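Local structure of ankyrin repeat and SOCS box protein 11 (Homo sapiens, 4UUC) at residues S6-A11 with V28-V33; A55-G60 with N87-F92; K95-V100 with N124-D129; C150-L155 with I183-D188; Q165-P170 with L193-A198. The protein recruits substrates such as BIK, DIRAS2 and RPN1 to a cullin-5-RING E3 ubiquitin ligase for ubiquitination and degradation, this chain being its ankyrin repeat domain. All coordinates share one frame; numbering follows the deposited sequence.

The five contacts are spread along the ankyrin repeat stack, with interactions 1 and 5 on opposite sides of the chain's centre, their own centres about 47 Å apart. Neighbours touch. Interactions 1 and 2, about 16 Å apart between centres, share a probable hydrogen bond from Asn31 ND2 to Gly60 O (3.2 Å). Interaction 2 packs against interaction 3 through Leu90 and Asn124, and interaction 3 reaches interaction 4 where Ile128 CD1 lies 3.7 Å from Leu154 O. Interactions 4 and 5, again about 16 Å apart between centres, alternate along the chain and meet through Thr187 with Leu193 and Leu186 with Pro170. Interactions 1, 3 and 5 involve loops; 2 and 4 pair helices of successive repeats.

Interaction 1 (S6-A11 with V28-V33); sequences SPLHEA and VNVNLV
Leu8 and His9 face the loop 28-33 with two different chemistries. Leu8 sends CD2 against the type I turn of Asn29 to Leu32, 3.8 Å from Val30 CA, and also to 4.0 Å from Val28 CG2; its chi1 of -172°, anti to the backbone N, puts CG on the loop side, from where CD2 reaches on. His9 presents a ring edge instead: CE1 lies 3.1 Å from Leu32 O, near the ring plane. Beside it, Ser6 CB packs against Leu32 CD2 at 3.9 Å. In the next shell Ser6, the N-cap of helix 7-14, places OG in the plane of the His9 ring and shares a 2.8 Å hydrogen bond with ND1. A water links Ser6 OG to Asn29 O, and Asn29 OD1 closes an Asx turn on Asn31 N. His9 NE2 bonds Val38 O. Residues 6-9 are a variant of the TPLH signature of ankyrin repeats. Because a carbonyl can only accept, His9 NE2 is likely to be protonated, and bonds at both ring nitrogens fix the imidazole's rotation.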
# COMPACT_ATOMS: atom_id res chain seq x y z
N SER A 6 -15.04 10.66 20.86
CA SER A 6 -14.63 11.35 22.08
C SER A 6 -13.61 12.47 21.85
O SER A 6 -13.05 12.61 20.76
CB SER A 6 -14.04 10.35 23.06
OG SER A 6 -12.80 9.85 22.58
N PRO A 7 -13.37 13.28 22.89
CA PRO A 7 -12.28 14.26 22.83
C PRO A 7 -10.92 13.62 22.51
O PRO A 7 -10.13 14.22 21.78
CB PRO A 7 -12.28 14.87 24.22
CG PRO A 7 -13.72 14.79 24.64
CD PRO A 7 -14.22 13.49 24.08
N LEU A 8 -10.65 12.43 23.03
CA LEU A 8 -9.40 11.74 22.74
C LEU A 8 -9.27 11.44 21.24
O LEU A 8 -8.20 11.61 20.66
CB LEU A 8 -9.29 10.45 23.55
CG LEU A 8 -7.94 9.74 23.47
CD1 LEU A 8 -6.83 10.58 24.10
CD2 LEU A 8 -8.00 8.38 24.14
N HIS A 9 -10.37 10.99 20.62
CA HIS A 9 -10.38 10.73 19.18
C HIS A 9 -9.97 11.98 18.41
O HIS A 9 -9.19 11.91 17.46
CB HIS A 9 -11.77 10.29 18.71
CG HIS A 9 -12.10 8.85 18.98
ND1 HIS A 9 -12.55 8.40 20.20
CD2 HIS A 9 -12.07 7.76 18.17
CE1 HIS A 9 -12.77 7.10 20.14
NE2 HIS A 9 -12.49 6.69 18.91
N GLU A 10 -10.52 13.11 18.82
CA GLU A 10 -10.29 14.38 18.14
C GLU A 10 -8.86 14.86 18.35
O GLU A 10 -8.22 15.34 17.40
CB GLU A 10 -11.28 15.44 18.64
CG GLU A 10 -11.08 16.83 18.06
CD GLU A 10 -11.29 16.89 16.55
OE1 GLU A 10 -11.86 15.94 15.97
OE2 GLU A 10 -10.87 17.90 15.93
N ALA A 11 -8.35 14.75 19.57
CA ALA A 11 -6.96 15.13 19.83
C ALA A 11 -6.03 14.27 18.98
O ALA A 11 -5.07 14.77 18.38
CB ALA A 11 -6.62 14.99 21.31
N VAL A 28 -9.18 8.96 30.85
CA VAL A 28 -10.16 8.61 29.83
C VAL A 28 -9.86 7.22 29.27
O VAL A 28 -8.73 6.74 29.35
CB VAL A 28 -10.19 9.64 28.66
CG1 VAL A 28 -10.48 11.04 29.18
CG2 VAL A 28 -8.88 9.62 27.89
N ASN A 29 -10.88 6.58 28.71
CA ASN A 29 -10.73 5.25 28.15
C ASN A 29 -10.01 5.27 26.80
O ASN A 29 -10.58 5.67 25.78
CB ASN A 29 -12.11 4.60 27.99
CG ASN A 29 -12.03 3.21 27.39
OD1 ASN A 29 -10.98 2.57 27.40
ND2 ASN A 29 -13.16 2.74 26.86
N VAL A 30 -8.75 4.84 26.81
CA VAL A 30 -7.92 4.83 25.62
C VAL A 30 -8.51 3.98 24.50
O VAL A 30 -8.32 4.26 23.31
CB VAL A 30 -6.49 4.34 25.96
CG1 VAL A 30 -5.75 3.84 24.73
CG2 VAL A 30 -5.71 5.45 26.64
N ASN A 31 -9.24 2.93 24.87
CA ASN A 31 -9.71 1.94 23.91
C ASN A 31 -11.17 2.10 23.49
O ASN A 31 -11.72 1.24 22.81
CB ASN A 31 -9.49 0.54 24.49
CG ASN A 31 -8.05 0.11 24.41
OD1 ASN A 31 -7.39 0.28 23.39
ND2 ASN A 31 -7.53 -0.44 25.51
N LEU A 32 -11.78 3.22 23.87
CA LEU A 32 -13.14 3.53 23.43
C LEU A 32 -13.19 3.60 21.91
O LEU A 32 -12.34 4.23 21.28
CB LEU A 32 -13.61 4.85 24.04
CG LEU A 32 -14.95 5.40 23.54
CD1 LEU A 32 -16.09 4.48 23.93
CD2 LEU A 32 -15.20 6.80 24.07
N VAL A 33 -14.19 2.93 21.33
CA VAL A 33 -14.36 2.95 19.89
C VAL A 33 -15.71 3.55 19.50
O VAL A 33 -16.64 3.60 20.32
CB VAL A 33 -14.22 1.54 19.27
CG1 VAL A 33 -12.85 0.96 19.55
CG2 VAL A 33 -15.32 0.60 19.79
O HOH W 1 -12.12 8.42 25.06

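Interaction 2 (A55-G60 with N87-F92); sequences ALLENG and NVLLEF
Leu57 lies over one face of the Phe92 ring, with CB 3.8 Å from the ring centroid and only 10° off the normal, a CH-pi contact. Phe92 CG stands anti to the carbonyl carbon (chi1 -83°), beside its own backbone N, and chi2 turns the ring's face to Leu57. Leu57 CG is likewise anti to its carbonyl carbon, and chi2 of 164° carries CD1 onward to Phe92 CD1 at 3.8 Å. That methyl also touches Val88 CG2 at 4.1 Å and Leu89 CD2, so one branch meets three side chains of 87-92. Glu58 CG comes within 4.3 Å of Phe92 CZ. An alanine in place of Phe92 would probably leave Leu57 CB without its aromatic cover and open a gap between the two helix ends. Gly60, with positive phi, finishes helix 50-58 in a Schellman motif, and Phe92 follows helix 83-91. Between these helices of ANK 2 and ANK 3, Leu57 also rests on Leu41 of helix 40-46, while Val63 of the intervening loop touches both Leu57 and Leu89.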
# COMPACT_ATOMS: atom_id res chain seq x y z
N ALA A 55 1.97 7.30 22.42
CA ALA A 55 1.40 7.59 23.73
C ALA A 55 0.18 6.71 23.99
O ALA A 55 -0.03 6.23 25.11
CB ALA A 55 1.03 9.06 23.84
N LEU A 56 -0.63 6.50 22.95
CA LEU A 56 -1.80 5.63 23.06
C LEU A 56 -1.37 4.18 23.27
O LEU A 56 -1.93 3.47 24.10
CB LEU A 56 -2.68 5.77 21.82
CG LEU A 56 -3.42 7.10 21.68
CD1 LEU A 56 -3.92 7.30 20.26
CD2 LEU A 56 -4.59 7.17 22.66
N LEU A 57 -0.35 3.75 22.52
CA LEU A 57 0.16 2.38 22.63
C LEU A 57 0.77 2.12 24.00
O LEU A 57 0.61 1.04 24.57
CB LEU A 57 1.20 2.12 21.53
CG LEU A 57 0.60 1.95 20.14
CD1 LEU A 57 1.68 2.08 19.07
CD2 LEU A 57 -0.14 0.62 20.01
N GLU A 58 1.46 3.12 24.54
CA GLU A 58 2.07 3.03 25.86
C GLU A 58 1.01 2.85 26.95
O GLU A 58 1.30 2.31 28.02
CB GLU A 58 2.91 4.28 26.15
CG GLU A 58 4.26 4.29 25.46
CD GLU A 58 5.00 5.61 25.61
OE1 GLU A 58 4.37 6.63 25.96
OE2 GLU A 58 6.23 5.63 25.37
N ASN A 59 -0.20 3.31 26.66
CA ASN A 59 -1.30 3.21 27.61
C ASN A 59 -2.32 2.14 27.21
O ASN A 59 -3.49 2.21 27.58
CB ASN A 59 -1.98 4.57 27.75
CG ASN A 59 -1.14 5.55 28.55
OD1 ASN A 59 -1.24 5.61 29.77
ND2 ASN A 59 -0.30 6.31 27.86
N GLY A 60 -1.86 1.15 26.45
CA GLY A 60 -2.63 -0.06 26.22
C GLY A 60 -3.54 -0.08 25.01
O GLY A 60 -4.42 -0.94 24.92
N ASN A 87 6.67 2.11 11.82
CA ASN A 87 7.69 1.53 12.69
C ASN A 87 7.19 1.30 14.12
O ASN A 87 7.37 0.22 14.67
CB ASN A 87 8.93 2.41 12.71
CG ASN A 87 9.79 2.25 11.46
OD1 ASN A 87 9.77 1.21 10.82
ND2 ASN A 87 10.54 3.30 11.13
N VAL A 88 6.57 2.32 14.73
CA VAL A 88 6.15 2.19 16.12
C VAL A 88 5.06 1.12 16.28
O VAL A 88 5.06 0.37 17.25
CB VAL A 88 5.65 3.55 16.71
CG1 VAL A 88 4.37 4.02 16.05
CG2 VAL A 88 5.45 3.44 18.21
N LEU A 89 4.16 1.03 15.31
CA LEU A 89 3.14 -0.01 15.32
C LEU A 89 3.76 -1.40 15.27
O LEU A 89 3.37 -2.30 16.01
CB LEU A 89 2.18 0.17 14.14
CG LEU A 89 1.22 1.36 14.21
CD1 LEU A 89 0.53 1.54 12.87
CD2 LEU A 89 0.19 1.16 15.32
N LEU A 90 4.74 -1.58 14.38
CA LEU A 90 5.43 -2.86 14.26
C LEU A 90 6.21 -3.17 15.54
O LEU A 90 6.30 -4.33 15.95
CB LEU A 90 6.37 -2.84 13.05
CG LEU A 90 5.65 -2.83 11.70
CD1 LEU A 90 6.61 -2.50 10.57
CD2 LEU A 90 4.95 -4.15 11.43
N GLU A 91 6.76 -2.14 16.18
CA GLU A 91 7.47 -2.32 17.44
C GLU A 91 6.54 -2.85 18.52
O GLU A 91 6.94 -3.67 19.35
CB GLU A 91 8.11 -1.00 17.90
CG GLU A 91 9.33 -0.58 17.09
CD GLU A 91 9.74 0.86 17.35
OE1 GLU A 91 9.25 1.45 18.35
OE2 GLU A 91 10.54 1.41 16.56
N PHE A 92 5.29 -2.39 18.49
CA PHE A 92 4.30 -2.79 19.49
C PHE A 92 3.50 -4.02 19.06
O PHE A 92 2.46 -4.33 19.64
CB PHE A 92 3.36 -1.62 19.79
CG PHE A 92 3.91 -0.66 20.80
CD1 PHE A 92 4.80 0.34 20.43
CD2 PHE A 92 3.55 -0.76 22.14
CE1 PHE A 92 5.31 1.21 21.36
CE2 PHE A 92 4.06 0.12 23.08
CZ PHE A 92 4.94 1.10 22.69

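Interaction 3 (K95-V100 with N124-D129); sequences KAQLEV and NNVNID
Gln97 and Val126 bring the two loops together, their CA atoms 5.5 Å apart. The side chain of Gln97 bridges them: CG is anti to the backbone N (chi1 -176°) and the chain runs on extended, bringing OE1 to the backbone of the second loop. There OE1 accepts from Asn127 N at 3.0 Å, with a nearly straight N-H...O angle of 172°. A water donates to the same oxygen at 2.7 Å and also to Asn125 O, so two donors grip it. Gln97 NE2 and Asn127 ND2 both give to a second water, the two side chains lying side by side with their amide planes 25° apart. These are the loops that follow helices 83-91 and 115-123, so the contact joins ANK 3 to ANK 4 of the stack. A leucine in place of Gln97 would probably leave Asn127 N without its acceptor and break both water bridges. Beside this polar part, Ala96 CB packs tightly on Val126 CG2 at 3.5 Å and lies 4.0 Å from Asn124 O. Asn125, with positive phi, is the C-prime residue of the Schellman motif ending helix 115-123, while Asn127 OD1 accepts from Asp129 N in an Asx turn.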
# COMPACT_ATOMS: atom_id res chain seq x y z
N LYS A 95 0.65 -6.78 13.22
CA LYS A 95 0.79 -7.80 12.18
C LYS A 95 0.94 -7.12 10.81
O LYS A 95 0.10 -6.32 10.41
CB LYS A 95 -0.43 -8.72 12.18
CG LYS A 95 -0.33 -9.88 11.19
N ALA A 96 2.02 -7.45 10.10
CA ALA A 96 2.36 -6.76 8.86
C ALA A 96 1.52 -7.20 7.67
O ALA A 96 1.12 -6.37 6.85
CB ALA A 96 3.84 -6.95 8.55
N GLN A 97 1.26 -8.50 7.56
CA GLN A 97 0.41 -9.05 6.51
C GLN A 97 -0.81 -9.69 7.16
O GLN A 97 -0.68 -10.52 8.06
CB GLN A 97 1.16 -10.06 5.64
CG GLN A 97 0.35 -10.59 4.46
CD GLN A 97 1.14 -11.52 3.56
OE1 GLN A 97 2.37 -11.43 3.47
NE2 GLN A 97 0.44 -12.42 2.88
N LEU A 98 -2.00 -9.30 6.69
CA LEU A 98 -3.25 -9.66 7.36
C LEU A 98 -4.07 -10.68 6.57
O LEU A 98 -3.83 -10.91 5.39
CB LEU A 98 -4.09 -8.39 7.58
CG LEU A 98 -3.41 -7.27 8.37
CD1 LEU A 98 -4.29 -6.02 8.39
CD2 LEU A 98 -3.07 -7.71 9.78
N GLU A 99 -5.05 -11.28 7.25
CA GLU A 99 -5.96 -12.23 6.62
C GLU A 99 -6.79 -11.55 5.52
O GLU A 99 -6.89 -10.32 5.48
CB GLU A 99 -6.88 -12.87 7.66
CG GLU A 99 -7.69 -11.89 8.48
N VAL A 100 -7.39 -12.36 4.66
CA VAL A 100 -7.95 -11.89 3.40
C VAL A 100 -9.05 -10.83 3.54
O VAL A 100 -9.18 -9.96 2.68
CB VAL A 100 -8.52 -13.07 2.57
CG1 VAL A 100 -9.69 -13.72 3.30
CG2 VAL A 100 -8.93 -12.61 1.17
N ASN A 124 9.77 -6.48 7.01
CA ASN A 124 9.09 -7.22 8.07
C ASN A 124 8.34 -8.43 7.52
O ASN A 124 7.35 -8.89 8.09
CB ASN A 124 8.14 -6.28 8.83
CG ASN A 124 8.88 -5.38 9.80
OD1 ASN A 124 8.92 -5.65 11.00
ND2 ASN A 124 9.51 -4.33 9.28
N ASN A 125 8.84 -8.93 6.39
CA ASN A 125 8.46 -10.23 5.83
C ASN A 125 7.04 -10.32 5.27
O ASN A 125 6.43 -11.39 5.28
CB ASN A 125 8.67 -11.32 6.88
CG ASN A 125 10.10 -11.38 7.38
OD1 ASN A 125 10.37 -11.30 8.58
ND2 ASN A 125 11.04 -11.52 6.44
N VAL A 126 6.52 -9.21 4.77
CA VAL A 126 5.32 -9.27 3.94
C VAL A 126 5.72 -9.86 2.58
O VAL A 126 6.75 -9.49 2.02
CB VAL A 126 4.67 -7.87 3.74
CG1 VAL A 126 3.53 -7.94 2.73
CG2 VAL A 126 4.17 -7.32 5.07
N ASN A 127 4.92 -10.79 2.08
CA ASN A 127 5.18 -11.43 0.78
C ASN A 127 5.22 -10.39 -0.34
O ASN A 127 4.22 -9.73 -0.63
CB ASN A 127 4.11 -12.49 0.50
CG ASN A 127 4.29 -13.16 -0.86
OD1 ASN A 127 5.34 -13.06 -1.49
ND2 ASN A 127 3.25 -13.86 -1.31
N ILE A 128 6.38 -10.25 -0.98
CA ILE A 128 6.54 -9.25 -2.03
C ILE A 128 5.59 -9.51 -3.20
O ILE A 128 5.23 -8.59 -3.93
CB ILE A 128 8.00 -9.21 -2.53
CG1 ILE A 128 8.25 -7.94 -3.35
CG2 ILE A 128 8.34 -10.47 -3.32
CD1 ILE A 128 9.72 -7.65 -3.59
N ASP A 129 5.17 -10.77 -3.36
CA ASP A 129 4.25 -11.15 -4.43
C ASP A 129 2.83 -11.42 -3.91
O ASP A 129 2.09 -12.20 -4.51
CB ASP A 129 4.76 -12.41 -5.15
CG ASP A 129 6.09 -12.19 -5.85
OD1 ASP A 129 6.26 -11.14 -6.50
OD2 ASP A 129 6.96 -13.07 -5.73
O HOH W 2 1.45 -14.49 0.97
O HOH W 3 3.82 -13.32 4.73

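Interaction 4 (C150-L155 with I183-D188); sequences CVKKLL and IHLLTD
Leu185 fits against Val151, Lys152 and Leu155 of the preceding repeat. Its CB meets Leu155 CD1 at 4.1 Å. From there CG takes the position anti to the carbonyl carbon (chi1 -83°), and chi2 near 167° extends the chain to CD1, which reaches helix 148-156. This methyl lies 4.2 Å from both Val151 CG1 and Lys152 CB, touching both. Lys152 offers only its base to the contact: its side chain leads away and its NZ forms a salt bridge with Glu156. Leu155 answers from the other helix, putting CD1 3.7 Å from Leu185 O and 4.4 Å from Leu186 CD2, so it covers the backbone between these two leucines. No hydrogen bond or charge pair crosses the interface. Within 183-188, Thr187 OG1 bonds back to Ile183 O at 2.9 Å, and Thr187 N approaches that oxygen from the opposite face of its carbonyl plane. Deeper in, Val151 and Leu186 both touch Cys143 of helix 138-144. The two helix segments run nearly parallel, 9° apart, with axes 10.1 Å from each other. Such apolar stacking of like helices from successive repeats, here ANK 5 and ANK 6, is characteristic of the ankyrin solenoid.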
# COMPACT_ATOMS: atom_id res chain seq x y z
N CYS A 150 8.57 2.91 -6.82
CA CYS A 150 8.07 1.66 -6.23
C CYS A 150 8.25 0.48 -7.18
O CYS A 150 8.63 -0.61 -6.75
CB CYS A 150 6.60 1.80 -5.83
SG CYS A 150 6.32 2.84 -4.38
N VAL A 151 7.99 0.71 -8.46
CA VAL A 151 8.19 -0.32 -9.48
C VAL A 151 9.66 -0.74 -9.49
O VAL A 151 9.97 -1.92 -9.45
CB VAL A 151 7.77 0.18 -10.88
CG1 VAL A 151 8.22 -0.78 -11.98
CG2 VAL A 151 6.25 0.37 -10.95
N LYS A 152 10.55 0.25 -9.54
CA LYS A 152 11.98 -0.03 -9.60
C LYS A 152 12.45 -0.83 -8.39
O LYS A 152 13.13 -1.85 -8.52
CB LYS A 152 12.78 1.27 -9.70
CG LYS A 152 14.28 1.06 -9.79
CD LYS A 152 15.00 2.32 -10.20
CE LYS A 152 16.49 2.09 -10.41
NZ LYS A 152 17.19 1.84 -9.12
N LYS A 153 12.05 -0.39 -7.20
CA LYS A 153 12.45 -1.04 -5.96
C LYS A 153 11.91 -2.47 -5.85
O LYS A 153 12.63 -3.38 -5.46
CB LYS A 153 11.99 -0.22 -4.75
CG LYS A 153 12.57 -0.68 -3.42
CD LYS A 153 14.05 -0.34 -3.31
CE LYS A 153 14.71 -1.10 -2.18
NZ LYS A 153 16.15 -0.75 -2.05
N LEU A 154 10.64 -2.66 -6.20
CA LEU A 154 10.02 -3.98 -6.15
C LEU A 154 10.73 -4.97 -7.08
O LEU A 154 10.98 -6.11 -6.70
CB LEU A 154 8.54 -3.89 -6.51
CG LEU A 154 7.64 -3.32 -5.41
CD1 LEU A 154 6.29 -2.90 -5.97
CD2 LEU A 154 7.46 -4.33 -4.28
N LEU A 155 11.05 -4.53 -8.29
CA LEU A 155 11.76 -5.37 -9.25
C LEU A 155 13.15 -5.73 -8.73
O LEU A 155 13.58 -6.88 -8.83
CB LEU A 155 11.86 -4.66 -10.60
CG LEU A 155 10.54 -4.51 -11.36
CD1 LEU A 155 10.69 -3.54 -12.52
CD2 LEU A 155 10.04 -5.87 -11.86
N ILE A 183 7.21 0.98 -18.40
CA ILE A 183 7.25 0.01 -19.50
C ILE A 183 8.67 -0.54 -19.69
O ILE A 183 8.85 -1.76 -19.77
CB ILE A 183 6.77 0.65 -20.83
CG1 ILE A 183 5.32 1.12 -20.72
CG2 ILE A 183 6.91 -0.34 -21.99
CD1 ILE A 183 4.29 -0.00 -20.56
N HIS A 184 9.66 0.33 -19.74
CA HIS A 184 11.04 -0.12 -19.98
C HIS A 184 11.60 -0.88 -18.78
O HIS A 184 12.35 -1.85 -18.95
CB HIS A 184 11.94 1.06 -20.34
CG HIS A 184 11.66 1.63 -21.70
ND1 HIS A 184 11.63 0.85 -22.84
CD2 HIS A 184 11.39 2.90 -22.09
CE1 HIS A 184 11.35 1.62 -23.88
NE2 HIS A 184 11.21 2.86 -23.45
N LEU A 185 11.23 -0.46 -17.57
CA LEU A 185 11.66 -1.16 -16.36
C LEU A 185 11.13 -2.59 -16.33
O LEU A 185 11.89 -3.52 -16.06
CB LEU A 185 11.21 -0.42 -15.11
CG LEU A 185 12.08 0.75 -14.63
CD1 LEU A 185 11.34 1.58 -13.59
CD2 LEU A 185 13.39 0.24 -14.06
N LEU A 186 9.84 -2.76 -16.59
CA LEU A 186 9.25 -4.10 -16.65
C LEU A 186 9.91 -4.96 -17.72
O LEU A 186 10.25 -6.12 -17.49
CB LEU A 186 7.74 -4.02 -16.92
CG LEU A 186 6.86 -3.50 -15.79
CD1 LEU A 186 5.42 -3.40 -16.27
CD2 LEU A 186 6.94 -4.40 -14.56
N THR A 187 10.07 -4.39 -18.91
CA THR A 187 10.70 -5.10 -20.01
C THR A 187 12.14 -5.48 -19.67
O THR A 187 12.56 -6.61 -19.94
CB THR A 187 10.68 -4.26 -21.30
OG1 THR A 187 9.33 -3.92 -21.63
CG2 THR A 187 11.31 -5.02 -22.45
N ASP A 188 12.88 -4.55 -19.07
CA ASP A 188 14.26 -4.81 -18.67
C ASP A 188 14.36 -5.98 -17.69
O ASP A 188 15.38 -6.68 -17.65
CB ASP A 188 14.90 -3.58 -18.03
CG ASP A 188 15.19 -2.47 -19.02
OD1 ASP A 188 15.20 -2.72 -20.25
OD2 ASP A 188 15.42 -1.33 -18.57

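Interaction 5 (Q165-P170 with L193-A198); sequences QWLDTP and LKRRNA
Asp168 and Asn197 form the close-packed part of this contact. Asn197 ND2 gives a 2.9 Å hydrogen bond to Asp168 OD1, nearly along the C-O axis and with the oxygen close to the plane of the amide. Asn197 CG sits between its backbone N and carbonyl carbon (chi1 68°), which brings the amide alongside Asp168, the two side chains pointing the same way. Asn197 CB separately comes within 3.5 Å of Leu167 O. Thr169 adds a second firm point, with CG2 over one face of the Arg195 guanidinium, 3.5 Å from NE and offset toward the rim. Leu167 CD2 meets the same group at its edge, 4.0 Å from NH2. The looser, more exposed side is held by a water that bonds Leu167 O, Arg196 O and Arg195 NH2, and by Ala198 CB, which approaches Trp166 CZ3 at 4.0 Å. Trp166 itself is covered on one face by Leu167 CG. A type II' turn from Gln165 to Asp168 shapes this tip, and Thr169 begins the TPLH signature as the N-cap of helix 170-175. The second carboxylate oxygen, Asp168 OD2, forms a salt bridge with Arg176 and a hydrogen bond with Tyr140 of helix 138-144, while Asn197 touches His172 of helix 170-175, so the two loops are tied to helices 138-144 and 170-175.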
# COMPACT_ATOMS: atom_id res chain seq x y z
N GLN A 165 -2.77 -9.25 -11.54
CA GLN A 165 -4.14 -9.51 -11.10
C GLN A 165 -4.71 -10.63 -11.97
O GLN A 165 -5.23 -10.38 -13.05
CB GLN A 165 -4.99 -8.25 -11.18
CG GLN A 165 -6.31 -8.32 -10.42
CD GLN A 165 -7.35 -9.17 -11.12
OE1 GLN A 165 -7.64 -10.29 -10.71
NE2 GLN A 165 -7.91 -8.63 -12.20
N TRP A 166 -4.57 -11.86 -11.47
CA TRP A 166 -4.81 -13.08 -12.23
C TRP A 166 -4.10 -13.00 -13.60
O TRP A 166 -2.88 -13.06 -13.64
CB TRP A 166 -6.31 -13.38 -12.38
CG TRP A 166 -6.55 -14.79 -12.91
CD1 TRP A 166 -5.95 -15.93 -12.48
CD2 TRP A 166 -7.42 -15.18 -13.99
NE1 TRP A 166 -6.39 -17.01 -13.21
CE2 TRP A 166 -7.29 -16.57 -14.14
CE3 TRP A 166 -8.29 -14.48 -14.83
CZ2 TRP A 166 -8.01 -17.29 -15.10
CZ3 TRP A 166 -9.00 -15.19 -15.79
CH2 TRP A 166 -8.85 -16.58 -15.91
N LEU A 167 -4.84 -12.86 -14.70
CA LEU A 167 -4.22 -12.87 -16.03
C LEU A 167 -3.75 -11.49 -16.50
O LEU A 167 -3.08 -11.37 -17.53
CB LEU A 167 -5.18 -13.45 -17.07
CG LEU A 167 -5.40 -14.96 -17.06
CD1 LEU A 167 -6.31 -15.34 -18.21
CD2 LEU A 167 -4.10 -15.75 -17.13
N ASP A 168 -4.12 -10.44 -15.77
CA ASP A 168 -3.67 -9.09 -16.08
C ASP A 168 -2.29 -8.87 -15.44
O ASP A 168 -2.18 -8.76 -14.22
CB ASP A 168 -4.68 -8.05 -15.59
CG ASP A 168 -4.77 -6.83 -16.49
OD1 ASP A 168 -4.93 -6.99 -17.72
OD2 ASP A 168 -4.70 -5.70 -15.97
N THR A 169 -1.25 -8.87 -16.26
CA THR A 169 0.11 -8.70 -15.75
C THR A 169 0.36 -7.23 -15.42
O THR A 169 -0.39 -6.36 -15.86
CB THR A 169 1.17 -9.19 -16.77
OG1 THR A 169 1.27 -8.26 -17.85
CG2 THR A 169 0.82 -10.58 -17.31
N PRO A 170 1.42 -6.95 -14.64
CA PRO A 170 1.82 -5.56 -14.39
C PRO A 170 2.04 -4.77 -15.68
O PRO A 170 1.76 -3.57 -15.71
CB PRO A 170 3.12 -5.72 -13.60
CG PRO A 170 2.95 -7.01 -12.89
CD PRO A 170 2.22 -7.90 -13.85
N LEU A 193 6.06 -9.59 -23.27
CA LEU A 193 5.31 -8.58 -24.02
C LEU A 193 4.22 -9.17 -24.90
O LEU A 193 3.38 -8.44 -25.41
CB LEU A 193 6.27 -7.74 -24.88
CG LEU A 193 6.80 -6.45 -24.23
CD1 LEU A 193 7.73 -6.77 -23.07
CD2 LEU A 193 7.49 -5.56 -25.26
N LYS A 194 4.23 -10.48 -25.08
CA LYS A 194 3.31 -11.12 -26.02
C LYS A 194 2.06 -11.70 -25.35
O LYS A 194 1.00 -11.77 -25.97
CB LYS A 194 4.04 -12.23 -26.78
CG LYS A 194 5.21 -11.73 -27.64
CD LYS A 194 4.73 -10.93 -28.85
CE LYS A 194 5.90 -10.30 -29.61
NZ LYS A 194 6.77 -11.31 -30.28
N ARG A 195 2.16 -12.09 -24.08
CA ARG A 195 1.06 -12.85 -23.47
C ARG A 195 -0.20 -12.00 -23.32
O ARG A 195 -0.15 -10.79 -23.09
CB ARG A 195 1.48 -13.42 -22.11
CG ARG A 195 1.87 -12.40 -21.07
CD ARG A 195 2.14 -13.09 -19.75
NE ARG A 195 0.92 -13.59 -19.13
CZ ARG A 195 0.87 -14.26 -17.98
NH1 ARG A 195 1.99 -14.53 -17.32
NH2 ARG A 195 -0.30 -14.66 -17.50
N ARG A 196 -1.34 -12.67 -23.46
CA ARG A 196 -2.64 -12.02 -23.47
C ARG A 196 -3.36 -12.21 -22.14
O ARG A 196 -3.12 -13.20 -21.44
CB ARG A 196 -3.49 -12.55 -24.62
CG ARG A 196 -2.79 -12.45 -25.96
CD ARG A 196 -3.67 -12.87 -27.13
NE ARG A 196 -3.07 -12.49 -28.40
CZ ARG A 196 -3.19 -11.28 -28.96
NH1 ARG A 196 -3.90 -10.33 -28.36
NH2 ARG A 196 -2.60 -11.03 -30.12
N ASN A 197 -4.22 -11.25 -21.80
CA ASN A 197 -4.97 -11.29 -20.54
C ASN A 197 -6.35 -11.91 -20.72
O ASN A 197 -6.64 -12.54 -21.73
CB ASN A 197 -5.07 -9.88 -19.95
CG ASN A 197 -5.95 -8.93 -20.77
OD1 ASN A 197 -6.55 -9.31 -21.77
ND2 ASN A 197 -6.01 -7.68 -20.33
N ALA A 198 -7.22 -11.71 -19.73
CA ALA A 198 -8.54 -12.35 -19.71
C ALA A 198 -9.46 -11.82 -20.81
O ALA A 198 -10.45 -12.47 -21.16
CB ALA A 198 -9.19 -12.16 -18.35
O HOH W 4 -1.84 -13.16 -19.17